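Local coordinates for protein anthranilate-CoA ligase (Stigmatella aurantiaca, PDB 4WV3) that belongs by sequence to the ANL superfamily of enzymes, pairing a large AMP-binding domain with the smaller C-terminal domain found in such enzymes, at residues S4-Y9 against Y192-Q197; D14-N19 against M36-V41; N50-L55 against V81-I86; V63-L68 against V74-G79; S237-P242 against S256-T261. One frame throughout, in Å; residues are numbered along the deposited sequence.

Interaction 1 of 5, residues S4-Y9 against Y192-Q197; sequences SDLPLY and YPLTAQ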
# COMPACT_ATOMS: atom_id res chain seq x y z
N SER A 4 10.82 -23.25 4.22
CA SER A 4 11.07 -24.68 4.20
C SER A 4 9.81 -25.50 4.45
O SER A 4 9.76 -26.69 4.15
CB SER A 4 12.16 -25.04 5.21
OG SER A 4 11.87 -24.50 6.49
N ASP A 5 8.79 -24.86 5.01
CA ASP A 5 7.50 -25.51 5.23
C ASP A 5 6.74 -25.66 3.92
O ASP A 5 5.87 -26.52 3.79
CB ASP A 5 6.66 -24.74 6.26
CG ASP A 5 7.26 -24.78 7.65
OD1 ASP A 5 8.04 -25.72 7.94
OD2 ASP A 5 6.94 -23.88 8.45
N LEU A 6 7.09 -24.83 2.94
CA LEU A 6 6.47 -24.89 1.63
C LEU A 6 7.11 -25.99 0.79
O LEU A 6 8.26 -26.36 1.04
CB LEU A 6 6.62 -23.54 0.91
CG LEU A 6 5.88 -22.35 1.51
CD1 LEU A 6 6.30 -21.07 0.82
CD2 LEU A 6 4.38 -22.55 1.41
N PRO A 7 6.37 -26.52 -0.19
CA PRO A 7 6.98 -27.44 -1.14
C PRO A 7 8.01 -26.70 -2.00
O PRO A 7 7.82 -25.51 -2.27
CB PRO A 7 5.80 -27.90 -2.00
CG PRO A 7 4.78 -26.82 -1.85
CD PRO A 7 4.93 -26.33 -0.45
N LEU A 8 9.08 -27.38 -2.40
CA LEU A 8 10.14 -26.76 -3.19
C LEU A 8 9.59 -26.15 -4.47
O LEU A 8 10.02 -25.08 -4.90
CB LEU A 8 11.24 -27.77 -3.51
CG LEU A 8 12.50 -27.21 -4.17
CD1 LEU A 8 13.20 -26.23 -3.25
CD2 LEU A 8 13.44 -28.34 -4.57
N TYR A 9 8.62 -26.84 -5.07
CA TYR A 9 7.92 -26.31 -6.23
C TYR A 9 6.52 -25.85 -5.82
O TYR A 9 5.65 -26.67 -5.51
CB TYR A 9 7.85 -27.35 -7.34
CG TYR A 9 9.18 -27.59 -8.01
CD1 TYR A 9 10.10 -28.50 -7.49
CD2 TYR A 9 9.53 -26.90 -9.17
CE1 TYR A 9 11.32 -28.71 -8.10
CE2 TYR A 9 10.75 -27.11 -9.78
CZ TYR A 9 11.64 -28.02 -9.25
OH TYR A 9 12.85 -28.23 -9.86
N TYR A 192 3.77 -15.03 -1.04
CA TYR A 192 2.33 -14.85 -0.88
C TYR A 192 1.71 -15.64 0.28
O TYR A 192 1.02 -15.06 1.12
CB TYR A 192 1.59 -15.10 -2.21
CG TYR A 192 1.79 -13.98 -3.20
CD1 TYR A 192 0.77 -13.06 -3.45
CD2 TYR A 192 2.99 -13.82 -3.88
CE1 TYR A 192 0.95 -12.03 -4.35
CE2 TYR A 192 3.17 -12.79 -4.78
CZ TYR A 192 2.15 -11.90 -5.01
OH TYR A 192 2.32 -10.87 -5.90
N PRO A 193 1.95 -16.97 0.35
CA PRO A 193 1.39 -17.66 1.52
C PRO A 193 2.15 -17.31 2.80
O PRO A 193 1.59 -17.41 3.89
CB PRO A 193 1.59 -19.14 1.17
CG PRO A 193 2.74 -19.15 0.24
CD PRO A 193 2.61 -17.91 -0.57
N LEU A 194 3.41 -16.91 2.66
CA LEU A 194 4.23 -16.54 3.82
C LEU A 194 3.72 -15.28 4.50
O LEU A 194 3.53 -15.26 5.71
CB LEU A 194 5.69 -16.37 3.41
CG LEU A 194 6.53 -17.64 3.30
CD1 LEU A 194 7.92 -17.32 2.77
CD2 LEU A 194 6.62 -18.32 4.66
N THR A 195 3.49 -14.22 3.72
CA THR A 195 2.95 -12.98 4.27
C THR A 195 1.52 -13.19 4.76
O THR A 195 1.10 -12.58 5.75
CB THR A 195 2.96 -11.83 3.24
OG1 THR A 195 2.30 -12.25 2.04
CG2 THR A 195 4.39 -11.42 2.92
N ALA A 196 0.78 -14.06 4.08
CA ALA A 196 -0.60 -14.36 4.45
C ALA A 196 -0.66 -15.05 5.80
O ALA A 196 -1.60 -14.85 6.57
CB ALA A 196 -1.27 -15.21 3.38
N GLN A 197 0.35 -15.85 6.10
CA GLN A 197 0.41 -16.58 7.36
C GLN A 197 1.03 -15.72 8.46
O GLN A 197 0.46 -15.59 9.55
CB GLN A 197 1.21 -17.87 7.20
CG GLN A 197 1.20 -18.76 8.43
CD GLN A 197 -0.18 -19.32 8.74
OE1 GLN A 197 -0.85 -19.86 7.86
NE2 GLN A 197 -0.61 -19.18 9.99
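Leu-6 lays its two methyls on Pro-193 and Leu-194, on the first turns of helix 191-204, and this apolar contact is the whole of what passes between the segments; polar bonding stays within the helix or runs to other parts of the fold. Both methyls of Leu-6 bear on one ring corner, with CD2 at 4.0 Å and CD1 at 4.1 Å from Pro-193 CG, and the two side chains run at a slant to each other. Leu-6 CD1 also lies 4.2 Å from Leu-194 CG. The Leu-6 side chain leaves with CG opposite its own carbonyl carbon (chi1 -66°), and its CB bond is directed at the helix.

The polar part begins with the helix itself, where Gln-197 N bonds to Pro-193 O at 3.0 Å and Ala-196 N to Tyr-192 O at 3.1 Å. In the first turn the missing amide hydrogen of Pro-193 costs no helical bond. Around the contact, Leu-8 shares backbone hydrogen bonding with Arg-166, and Tyr-192 OH pairs with Ser-171 OG. Pro-193 is also covered by Tyr-10.

Only 104 Å² is buried between the segments, and the two pairs that touch are wholly carbon to carbon. The chemistry therefore implies attachment of the N-terminal loop to the helix by dispersion and exclusion of water, without directional bonding between them.

Interaction 2 of 5, residues D14-N19 against M36-V41; sequences DILERN and MTFRQV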
# COMPACT_ATOMS: atom_id res chain seq x y z
N ASP A 14 -2.18 -21.31 -5.73
CA ASP A 14 -2.69 -22.14 -4.64
C ASP A 14 -3.44 -21.30 -3.61
O ASP A 14 -4.31 -21.80 -2.91
CB ASP A 14 -1.56 -22.91 -3.97
CG ASP A 14 -2.05 -23.82 -2.86
OD1 ASP A 14 -2.60 -24.90 -3.18
OD2 ASP A 14 -1.89 -23.46 -1.68
N ILE A 15 -3.08 -20.02 -3.53
CA ILE A 15 -3.78 -19.07 -2.66
C ILE A 15 -5.28 -19.11 -2.95
O ILE A 15 -6.10 -19.08 -2.03
CB ILE A 15 -3.24 -17.63 -2.86
CG1 ILE A 15 -1.81 -17.53 -2.34
CG2 ILE A 15 -4.13 -16.61 -2.16
CD1 ILE A 15 -1.68 -17.73 -0.84
N LEU A 16 -5.62 -19.20 -4.23
CA LEU A 16 -7.00 -19.37 -4.66
C LEU A 16 -7.42 -20.83 -4.62
O LEU A 16 -8.51 -21.16 -4.16
CB LEU A 16 -7.17 -18.81 -6.07
CG LEU A 16 -8.38 -19.30 -6.87
CD1 LEU A 16 -9.69 -18.82 -6.26
CD2 LEU A 16 -8.27 -18.88 -8.33
N GLU A 17 -6.54 -21.71 -5.10
CA GLU A 17 -6.90 -23.11 -5.32
C GLU A 17 -6.85 -24.00 -4.08
O GLU A 17 -7.17 -25.19 -4.15
CB GLU A 17 -6.05 -23.71 -6.45
CG GLU A 17 -6.32 -23.08 -7.81
CD GLU A 17 -5.61 -23.79 -8.94
OE1 GLU A 17 -4.90 -24.79 -8.67
OE2 GLU A 17 -5.75 -23.36 -10.10
N ARG A 18 -6.45 -23.44 -2.94
CA ARG A 18 -6.48 -24.19 -1.69
C ARG A 18 -7.90 -24.19 -1.12
O ARG A 18 -8.18 -24.85 -0.13
CB ARG A 18 -5.50 -23.61 -0.66
CG ARG A 18 -5.86 -22.23 -0.16
CD ARG A 18 -4.69 -21.55 0.53
NE ARG A 18 -4.41 -22.11 1.85
CZ ARG A 18 -3.44 -22.98 2.10
NH1 ARG A 18 -2.65 -23.40 1.11
NH2 ARG A 18 -3.25 -23.44 3.33
N ASN A 19 -8.78 -23.44 -1.78
CA ASN A 19 -10.18 -23.36 -1.38
C ASN A 19 -11.06 -24.30 -2.19
O ASN A 19 -12.19 -24.61 -1.80
CB ASN A 19 -10.70 -21.93 -1.52
CG ASN A 19 -9.97 -20.96 -0.63
OD1 ASN A 19 -10.21 -20.91 0.58
ND2 ASN A 19 -9.08 -20.17 -1.21
N MET A 36 -18.56 -13.09 -7.79
CA MET A 36 -18.04 -14.38 -8.24
C MET A 36 -17.78 -15.34 -7.09
O MET A 36 -17.41 -14.92 -5.99
CB MET A 36 -16.76 -14.18 -9.05
CG MET A 36 -16.90 -13.23 -10.24
SD MET A 36 -15.44 -13.22 -11.29
CE MET A 36 -15.50 -14.87 -11.97
N THR A 37 -17.98 -16.62 -7.35
CA THR A 37 -17.62 -17.66 -6.40
C THR A 37 -16.18 -18.08 -6.65
O THR A 37 -15.59 -17.71 -7.67
CB THR A 37 -18.54 -18.89 -6.53
OG1 THR A 37 -18.31 -19.53 -7.79
CG2 THR A 37 -20.00 -18.48 -6.42
N PHE A 38 -15.61 -18.86 -5.74
CA PHE A 38 -14.24 -19.34 -5.90
C PHE A 38 -14.08 -20.20 -7.15
O PHE A 38 -13.04 -20.17 -7.81
CB PHE A 38 -13.79 -20.13 -4.66
CG PHE A 38 -13.47 -19.26 -3.48
CD1 PHE A 38 -12.21 -18.69 -3.34
CD2 PHE A 38 -14.41 -19.03 -2.49
CE1 PHE A 38 -11.91 -17.89 -2.25
CE2 PHE A 38 -14.12 -18.23 -1.40
CZ PHE A 38 -12.86 -17.67 -1.28
N ARG A 39 -15.13 -20.96 -7.48
CA ARG A 39 -15.11 -21.79 -8.68
C ARG A 39 -15.12 -20.94 -9.94
O ARG A 39 -14.39 -21.21 -10.89
CB ARG A 39 -16.31 -22.75 -8.68
CG ARG A 39 -16.41 -23.62 -9.93
CD ARG A 39 -15.14 -24.43 -10.14
NE ARG A 39 -14.93 -25.39 -9.07
CZ ARG A 39 -13.80 -26.06 -8.88
NH1 ARG A 39 -12.77 -25.87 -9.70
NH2 ARG A 39 -13.68 -26.92 -7.88
N GLN A 40 -15.95 -19.90 -9.94
CA GLN A 40 -16.07 -19.00 -11.08
C GLN A 40 -14.78 -18.22 -11.31
O GLN A 40 -14.37 -18.00 -12.46
CB GLN A 40 -17.24 -18.04 -10.89
CG GLN A 40 -18.60 -18.72 -10.94
CD GLN A 40 -19.73 -17.81 -10.53
OE1 GLN A 40 -19.55 -16.87 -9.76
NE2 GLN A 40 -20.92 -18.08 -11.05
N VAL A 41 -14.14 -17.79 -10.23
CA VAL A 41 -12.86 -17.10 -10.31
C VAL A 41 -11.80 -18.03 -10.88
O VAL A 41 -11.01 -17.64 -11.74
CB VAL A 41 -12.40 -16.58 -8.94
CG1 VAL A 41 -10.99 -16.03 -9.02
CG2 VAL A 41 -13.36 -15.51 -8.43
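The capped start of helix 38-54 is where Phe-38 and Val-41 receive Leu-16 and Asn-19. Thr-37 and Gln-40 make the cap: Gln-40 N bonds to Thr-37 OG1 at 3.2 Å, and Thr-37 N returns a bond to Gln-40 OE1 at 2.9 Å. The Phe-38 ring is approached in two ways. Asn-19 CB sits over one face, 4.0 Å above the plane and displaced toward the rim, with its amide inclined 31° to the ring. Leu-16 CD1 comes in the ring plane at the edge, 3.9 Å from Phe-38 CD1, while Leu-16 CD2 reaches Val-41 CG1 at 4.0 Å. Asn-19 ND2 is itself gripped by two carbonyls: Leu-16 O at 3.2 Å, met from above the carbonyl plane, and Trp-232 O of helix 221-234. The two bonds fix the rotation of the inclined amide. Trp-232 also packs on Leu-16, Phe-38 and Val-41, closing a buried cluster. The reciprocal pair of bonds at the helix start is the signature of a capping box.

Interaction 3 of 5, residues N50-L55 against V81-I86; sequences NALKGL and VKLGAI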
# COMPACT_ATOMS: atom_id res chain seq x y z
N ASN A 50 -5.08 -19.88 -20.33
CA ASN A 50 -5.13 -20.51 -21.65
C ASN A 50 -5.09 -19.48 -22.78
O ASN A 50 -4.45 -19.70 -23.80
CB ASN A 50 -6.38 -21.38 -21.78
CG ASN A 50 -6.24 -22.71 -21.06
OD1 ASN A 50 -5.18 -23.32 -21.07
ND2 ASN A 50 -7.32 -23.15 -20.42
N ALA A 51 -5.79 -18.37 -22.59
CA ALA A 51 -5.85 -17.32 -23.60
C ALA A 51 -4.49 -16.64 -23.78
O ALA A 51 -4.14 -16.22 -24.88
CB ALA A 51 -6.91 -16.29 -23.24
N LEU A 52 -3.74 -16.55 -22.69
CA LEU A 52 -2.40 -15.97 -22.74
C LEU A 52 -1.44 -16.87 -23.51
O LEU A 52 -0.51 -16.39 -24.17
CB LEU A 52 -1.87 -15.70 -21.33
CG LEU A 52 -2.52 -14.53 -20.59
CD1 LEU A 52 -2.17 -14.57 -19.11
CD2 LEU A 52 -2.10 -13.21 -21.20
N LYS A 53 -1.66 -18.18 -23.42
CA LYS A 53 -0.86 -19.14 -24.18
C LYS A 53 -1.07 -18.94 -25.68
O LYS A 53 -0.15 -19.10 -26.47
CB LYS A 53 -1.22 -20.58 -23.79
CG LYS A 53 -0.99 -20.90 -22.33
CD LYS A 53 -1.37 -22.34 -22.02
CE LYS A 53 -0.30 -23.32 -22.50
NZ LYS A 53 0.96 -23.18 -21.71
N GLY A 54 -2.30 -18.58 -26.05
CA GLY A 54 -2.63 -18.30 -27.43
C GLY A 54 -1.91 -17.06 -27.93
O GLY A 54 -1.65 -16.92 -29.12
N LEU A 55 -1.59 -16.16 -27.00
CA LEU A 55 -0.85 -14.95 -27.33
C LEU A 55 0.66 -15.20 -27.22
O LEU A 55 1.46 -14.29 -27.43
CB LEU A 55 -1.27 -13.79 -26.43
CG LEU A 55 -2.75 -13.38 -26.51
CD1 LEU A 55 -3.02 -12.15 -25.65
CD2 LEU A 55 -3.15 -13.12 -27.96
N VAL A 81 -0.33 -15.71 -12.98
CA VAL A 81 0.49 -16.41 -11.99
C VAL A 81 0.49 -17.92 -12.20
O VAL A 81 1.55 -18.56 -12.15
CB VAL A 81 0.03 -16.08 -10.56
CG1 VAL A 81 0.73 -16.98 -9.55
CG2 VAL A 81 0.30 -14.61 -10.24
N LYS A 82 -0.68 -18.49 -12.46
CA LYS A 82 -0.82 -19.92 -12.66
C LYS A 82 -0.03 -20.39 -13.89
O LYS A 82 0.46 -21.51 -13.93
CB LYS A 82 -2.29 -20.31 -12.82
CG LYS A 82 -2.52 -21.80 -12.95
CD LYS A 82 -4.00 -22.15 -12.82
CE LYS A 82 -4.21 -23.64 -12.91
NZ LYS A 82 -5.63 -24.01 -12.65
N LEU A 83 0.08 -19.51 -14.87
CA LEU A 83 0.78 -19.83 -16.11
C LEU A 83 2.29 -19.80 -15.91
O LEU A 83 3.05 -20.30 -16.75
CB LEU A 83 0.38 -18.85 -17.21
CG LEU A 83 0.61 -19.32 -18.64
CD1 LEU A 83 -0.12 -20.62 -18.88
CD2 LEU A 83 0.17 -18.25 -19.63
N GLY A 84 2.73 -19.23 -14.80
CA GLY A 84 4.15 -19.09 -14.52
C GLY A 84 4.69 -17.78 -15.04
O GLY A 84 5.89 -17.50 -14.96
N ALA A 85 3.80 -16.96 -15.59
CA ALA A 85 4.17 -15.64 -16.09
C ALA A 85 4.19 -14.63 -14.95
O ALA A 85 3.68 -14.90 -13.87
CB ALA A 85 3.20 -15.20 -17.18
N ILE A 86 4.80 -13.48 -15.20
CA ILE A 86 4.96 -12.47 -14.16
C ILE A 86 3.91 -11.37 -14.26
O ILE A 86 3.90 -10.59 -15.21
CB ILE A 86 6.37 -11.85 -14.19
CG1 ILE A 86 7.43 -12.95 -14.05
CG2 ILE A 86 6.52 -10.80 -13.10
CD1 ILE A 86 8.86 -12.44 -14.08
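Lys-82 NZ is gripped by a salt bridge to Glu-17 OE2, a hydrogen bond to Asn-46 OD1 and a weak one to Leu-159 O; Lys-82 precedes Leu-83, the residue that packs on Leu-52 and Lys-53. Since Asn-46 belongs to helix 38-54, the amine ties that helix to helix 71-83, and Leu-83 joins them a second time. Helix 71-83 ends here in a Schellman motif: Gly-84 has a positive phi of 91°, and its N bonds back to Val-81 O at 3.0 Å. Leu-83 directs its CB bond at helix 38-54. Leu-83 CD2 touches Leu-52 CB at 3.7 Å and also lies near Lys-53 CG. Within the two segments, CD1 lies against Lys-53 alone, whose chain bends at chi3 and chi4 (77° and 68°) and crosses Leu-83 at a slant. Buried Leu-52 also packs on Trp-151 and Val-110, whereas Lys-53 is exposed. On this outer flank Leu-83 CD1 stands 3.6 Å from Lys-53 CG and 3.8 Å from Lys-53 CD.

Interaction 4 of 5, residues V63-L68 against V74-G79; sequences VGLLTL and VTSFFG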
# COMPACT_ATOMS: atom_id res chain seq x y z
N VAL A 63 3.45 -9.81 -17.80
CA VAL A 63 2.18 -9.44 -18.40
C VAL A 63 1.64 -8.18 -17.72
O VAL A 63 1.53 -8.12 -16.50
CB VAL A 63 1.14 -10.56 -18.29
CG1 VAL A 63 -0.16 -10.16 -18.97
CG2 VAL A 63 1.68 -11.85 -18.89
N GLY A 64 1.30 -7.18 -18.52
CA GLY A 64 0.81 -5.92 -18.00
C GLY A 64 -0.64 -5.99 -17.55
O GLY A 64 -1.51 -6.45 -18.28
N LEU A 65 -0.89 -5.52 -16.33
CA LEU A 65 -2.25 -5.48 -15.79
C LEU A 65 -2.58 -4.08 -15.30
O LEU A 65 -2.22 -3.70 -14.18
CB LEU A 65 -2.40 -6.50 -14.65
CG LEU A 65 -3.77 -6.59 -13.98
CD1 LEU A 65 -4.86 -6.81 -15.00
CD2 LEU A 65 -3.78 -7.70 -12.93
N LEU A 66 -3.27 -3.31 -16.13
CA LEU A 66 -3.62 -1.94 -15.80
C LEU A 66 -5.13 -1.71 -15.88
O LEU A 66 -5.65 -1.28 -16.91
CB LEU A 66 -2.90 -0.96 -16.73
CG LEU A 66 -3.11 0.53 -16.49
CD1 LEU A 66 -2.65 0.92 -15.09
CD2 LEU A 66 -2.38 1.36 -17.54
N THR A 67 -5.83 -2.01 -14.79
CA THR A 67 -7.27 -1.81 -14.74
C THR A 67 -7.76 -1.54 -13.32
O THR A 67 -7.00 -1.66 -12.36
CB THR A 67 -8.03 -3.02 -15.33
OG1 THR A 67 -9.45 -2.78 -15.25
CG2 THR A 67 -7.69 -4.29 -14.58
N LEU A 68 -9.03 -1.16 -13.21
CA LEU A 68 -9.63 -0.82 -11.92
C LEU A 68 -9.75 -2.04 -11.02
O LEU A 68 -9.72 -3.18 -11.50
CB LEU A 68 -11.01 -0.21 -12.14
CG LEU A 68 -11.11 0.94 -13.15
CD1 LEU A 68 -12.56 1.32 -13.40
CD2 LEU A 68 -10.31 2.14 -12.67
N VAL A 74 -8.61 -9.50 -10.74
CA VAL A 74 -8.26 -10.70 -9.99
C VAL A 74 -8.06 -11.92 -10.89
O VAL A 74 -7.07 -12.63 -10.77
CB VAL A 74 -9.32 -11.02 -8.92
CG1 VAL A 74 -8.97 -12.32 -8.21
CG2 VAL A 74 -9.44 -9.88 -7.93
N THR A 75 -9.02 -12.16 -11.79
CA THR A 75 -8.94 -13.31 -12.68
C THR A 75 -7.74 -13.22 -13.62
O THR A 75 -7.14 -14.24 -13.96
CB THR A 75 -10.24 -13.49 -13.49
OG1 THR A 75 -10.53 -12.28 -14.20
CG2 THR A 75 -11.40 -13.83 -12.58
N SER A 76 -7.40 -12.00 -14.02
CA SER A 76 -6.21 -11.79 -14.85
C SER A 76 -4.96 -12.11 -14.05
O SER A 76 -4.05 -12.78 -14.54
CB SER A 76 -6.16 -10.36 -15.37
OG SER A 76 -7.24 -10.08 -16.24
N PHE A 77 -4.92 -11.63 -12.81
CA PHE A 77 -3.77 -11.83 -11.93
C PHE A 77 -3.47 -13.31 -11.72
O PHE A 77 -2.34 -13.76 -11.92
CB PHE A 77 -4.00 -11.14 -10.58
CG PHE A 77 -2.85 -11.28 -9.63
CD1 PHE A 77 -1.77 -10.41 -9.70
CD2 PHE A 77 -2.84 -12.28 -8.67
CE1 PHE A 77 -0.71 -10.53 -8.82
CE2 PHE A 77 -1.78 -12.40 -7.79
CZ PHE A 77 -0.71 -11.53 -7.87
N PHE A 78 -4.48 -14.07 -11.31
CA PHE A 78 -4.28 -15.50 -11.05
C PHE A 78 -4.14 -16.30 -12.34
O PHE A 78 -3.58 -17.40 -12.33
CB PHE A 78 -5.41 -16.05 -10.17
CG PHE A 78 -5.23 -15.74 -8.71
CD1 PHE A 78 -4.32 -16.45 -7.95
CD2 PHE A 78 -5.97 -14.74 -8.11
CE1 PHE A 78 -4.15 -16.17 -6.61
CE2 PHE A 78 -5.80 -14.45 -6.77
CZ PHE A 78 -4.89 -15.17 -6.01
N GLY A 79 -4.63 -15.76 -13.44
CA GLY A 79 -4.44 -16.37 -14.74
C GLY A 79 -2.98 -16.28 -15.15
O GLY A 79 -2.42 -17.23 -15.71
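Leu-65 carries the whole contact from the strand side, reaching Ser-76 and Phe-77 on helix 71-83. Its closer part is the CD1 methyl, 3.8 Å from Ser-76 CB. The looser part is Leu-65 CD2, which stands 4.1 Å from Phe-77 N and 4.2 Å from Phe-77 CB, a slightly longer but still ordinary van der Waals approach. With CG opposite the backbone N (chi1 -180°), Leu-65 extends its branch to the helix and lets its two methyls address consecutive residues.

Neither part opens to solvent, because all three touching residues are buried. The contrast is instead between Ser-76, whose CB bond is aimed at the strand, and Phe-77, which is met at its backbone N and CB. The side chains of Leu-65 and Phe-77 cross at nearly a right angle. The Phe-77 ring lies nearly parallel to that of Trp-73, with planes about 15° apart. The one polar side-chain group among the touching residues, Ser-76 OG, bonds back to Glu-72 O one turn earlier in its own helix, so its burial costs no lost partner.

Strand 62-66, helix 71-83 and strand 86-89 form a beta-alpha-beta unit of the parallel sheet. Ile-112 of strand 110-114 covers Leu-65 and Ser-76, while helix 221-234 packs on Phe-78 and Val-74.

Interaction 5 of 5, residues S237-P242 against S256-T261; sequences SCVLFP and SRFKPT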
# COMPACT_ATOMS: atom_id res chain seq x y z
N SER A 237 -13.89 -13.83 2.13
CA SER A 237 -14.27 -13.11 0.92
C SER A 237 -13.69 -11.70 0.93
O SER A 237 -13.22 -11.22 1.96
CB SER A 237 -15.79 -13.06 0.78
OG SER A 237 -16.38 -12.42 1.90
N CYS A 238 -13.73 -11.03 -0.22
CA CYS A 238 -13.20 -9.67 -0.34
C CYS A 238 -14.13 -8.76 -1.13
O CYS A 238 -14.95 -9.22 -1.92
CB CYS A 238 -11.81 -9.69 -0.98
SG CYS A 238 -11.78 -10.28 -2.69
N VAL A 239 -14.00 -7.46 -0.90
CA VAL A 239 -14.81 -6.46 -1.58
C VAL A 239 -13.93 -5.49 -2.37
O VAL A 239 -13.00 -4.91 -1.82
CB VAL A 239 -15.68 -5.66 -0.58
CG1 VAL A 239 -16.53 -4.63 -1.31
CG2 VAL A 239 -16.56 -6.61 0.23
N LEU A 240 -14.24 -5.32 -3.65
CA LEU A 240 -13.42 -4.48 -4.53
C LEU A 240 -14.15 -3.21 -4.96
O LEU A 240 -15.26 -3.26 -5.48
CB LEU A 240 -12.98 -5.28 -5.76
CG LEU A 240 -12.28 -6.60 -5.47
CD1 LEU A 240 -11.91 -7.32 -6.76
CD2 LEU A 240 -11.04 -6.39 -4.61
N PHE A 241 -13.50 -2.07 -4.73
CA PHE A 241 -14.08 -0.77 -5.06
C PHE A 241 -13.35 -0.13 -6.24
O PHE A 241 -12.22 0.33 -6.10
CB PHE A 241 -14.03 0.15 -3.84
CG PHE A 241 -14.58 1.53 -4.08
CD1 PHE A 241 -15.95 1.74 -4.13
CD2 PHE A 241 -13.74 2.61 -4.25
CE1 PHE A 241 -16.46 3.00 -4.35
CE2 PHE A 241 -14.24 3.88 -4.47
CZ PHE A 241 -15.61 4.07 -4.52
N PRO A 242 -14.01 -0.10 -7.41
CA PRO A 242 -13.40 0.39 -8.66
C PRO A 242 -13.39 1.91 -8.77
O PRO A 242 -12.60 2.45 -9.54
CB PRO A 242 -14.31 -0.21 -9.73
CG PRO A 242 -15.65 -0.27 -9.08
CD PRO A 242 -15.39 -0.58 -7.62
N SER A 256 -21.41 -0.27 4.05
CA SER A 256 -22.80 -0.51 4.42
C SER A 256 -23.45 -1.57 3.54
O SER A 256 -24.15 -2.45 4.04
CB SER A 256 -23.61 0.79 4.36
OG SER A 256 -23.19 1.70 5.37
N ARG A 257 -23.22 -1.48 2.24
CA ARG A 257 -23.86 -2.38 1.29
C ARG A 257 -23.33 -3.81 1.36
O ARG A 257 -24.10 -4.76 1.52
CB ARG A 257 -23.73 -1.85 -0.14
CG ARG A 257 -24.28 -2.79 -1.20
CD ARG A 257 -24.29 -2.16 -2.58
NE ARG A 257 -25.22 -1.04 -2.66
CZ ARG A 257 -26.50 -1.15 -3.00
NH1 ARG A 257 -27.01 -2.34 -3.28
NH2 ARG A 257 -27.27 -0.07 -3.05
N PHE A 258 -22.01 -3.96 1.24
CA PHE A 258 -21.40 -5.29 1.16
C PHE A 258 -21.04 -5.88 2.52
O PHE A 258 -20.72 -7.07 2.62
CB PHE A 258 -20.18 -5.26 0.24
CG PHE A 258 -20.51 -4.92 -1.18
CD1 PHE A 258 -20.98 -5.90 -2.05
CD2 PHE A 258 -20.35 -3.63 -1.65
CE1 PHE A 258 -21.28 -5.59 -3.36
CE2 PHE A 258 -20.65 -3.32 -2.97
CZ PHE A 258 -21.12 -4.30 -3.82
N LYS A 259 -21.10 -5.05 3.56
CA LYS A 259 -20.90 -5.49 4.94
C LYS A 259 -19.61 -6.28 5.17
O LYS A 259 -19.66 -7.45 5.55
CB LYS A 259 -22.10 -6.32 5.40
CG LYS A 259 -23.40 -5.54 5.47
CD LYS A 259 -24.59 -6.47 5.63
CE LYS A 259 -25.87 -5.69 5.92
NZ LYS A 259 -26.09 -4.60 4.93
N PRO A 260 -18.44 -5.65 4.96
CA PRO A 260 -17.19 -6.35 5.25
C PRO A 260 -16.90 -6.32 6.75
O PRO A 260 -17.46 -5.49 7.46
CB PRO A 260 -16.15 -5.52 4.50
CG PRO A 260 -16.71 -4.14 4.52
CD PRO A 260 -18.21 -4.30 4.42
N THR A 261 -16.03 -7.21 7.22
CA THR A 261 -15.69 -7.27 8.63
C THR A 261 -14.33 -6.63 8.90
O THR A 261 -14.02 -6.26 10.03
CB THR A 261 -15.69 -8.72 9.16
OG1 THR A 261 -14.77 -9.51 8.39
CG2 THR A 261 -17.08 -9.32 9.05
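A chi1 of -180° in Val-239 sets CG1 opposite the backbone N and CG2 opposite the carbonyl carbon, and both methyls thereby face Phe-258. The CB bond of Phe-258 points at the strand, and its chi1 of -64° turns the ring so that CG stands opposite the carbonyl carbon. The contact packs the last turn of helix 248-258 against a strand of the large mixed sheet, within a beta-alpha-beta crossover: strands 237-239 and 262-265, at its two ends, both run parallel to strand 211-214, which lies between them.

Val-239 CG2 lies 3.9 Å from Phe-258 CB. Val-239 CG1 meets the ring obliquely, at 4.0 Å from both Phe-258 CG and Phe-258 CD2. A more distant touch, Val-239 CG2 to Pro-260 CB at 4.4 Å, extends the packing past the helix end to the loop leading into strand 262-265. Phe-30 and Phe-213, from the strands flanking 237-239, add to the apolar cover of Val-239. Arg-211 NH1 bonds to Phe-258 O, joining this helix end to the neighbouring strand.

Lys-259 leaves the helix with positive phi, and its CB bond turns away from the strand. Its amine folds back to the last turn, where Lys-259 NZ bonds to Ser-256 O at 3.0 Å with a C=O...N angle of 172°.

Overall arrangement
Interaction 1 spans the longest stretch of chain and encloses interactions 2, 3 and 4; interaction 4 is nested within interaction 3, and interaction 5 follows them all. Interactions 3 and 4 share helix 71-83, their centres 11 Å apart. Helix 38-54 serves both interactions 2 and 3, whose centres lie 17 Å apart and which a salt bridge links. Interactions 2 and 5 reach the same mixed sheet, whereas interaction 4 lies on the five-stranded parallel sheet. Interactions 4 and 5 meet where Val-74 touches Leu-240, so helix 71-83 also reaches the end of a mixed-sheet strand. Interaction 1 joins the N-terminal loop to helix 191-204, and all five belong to the large N-terminal part of the chain.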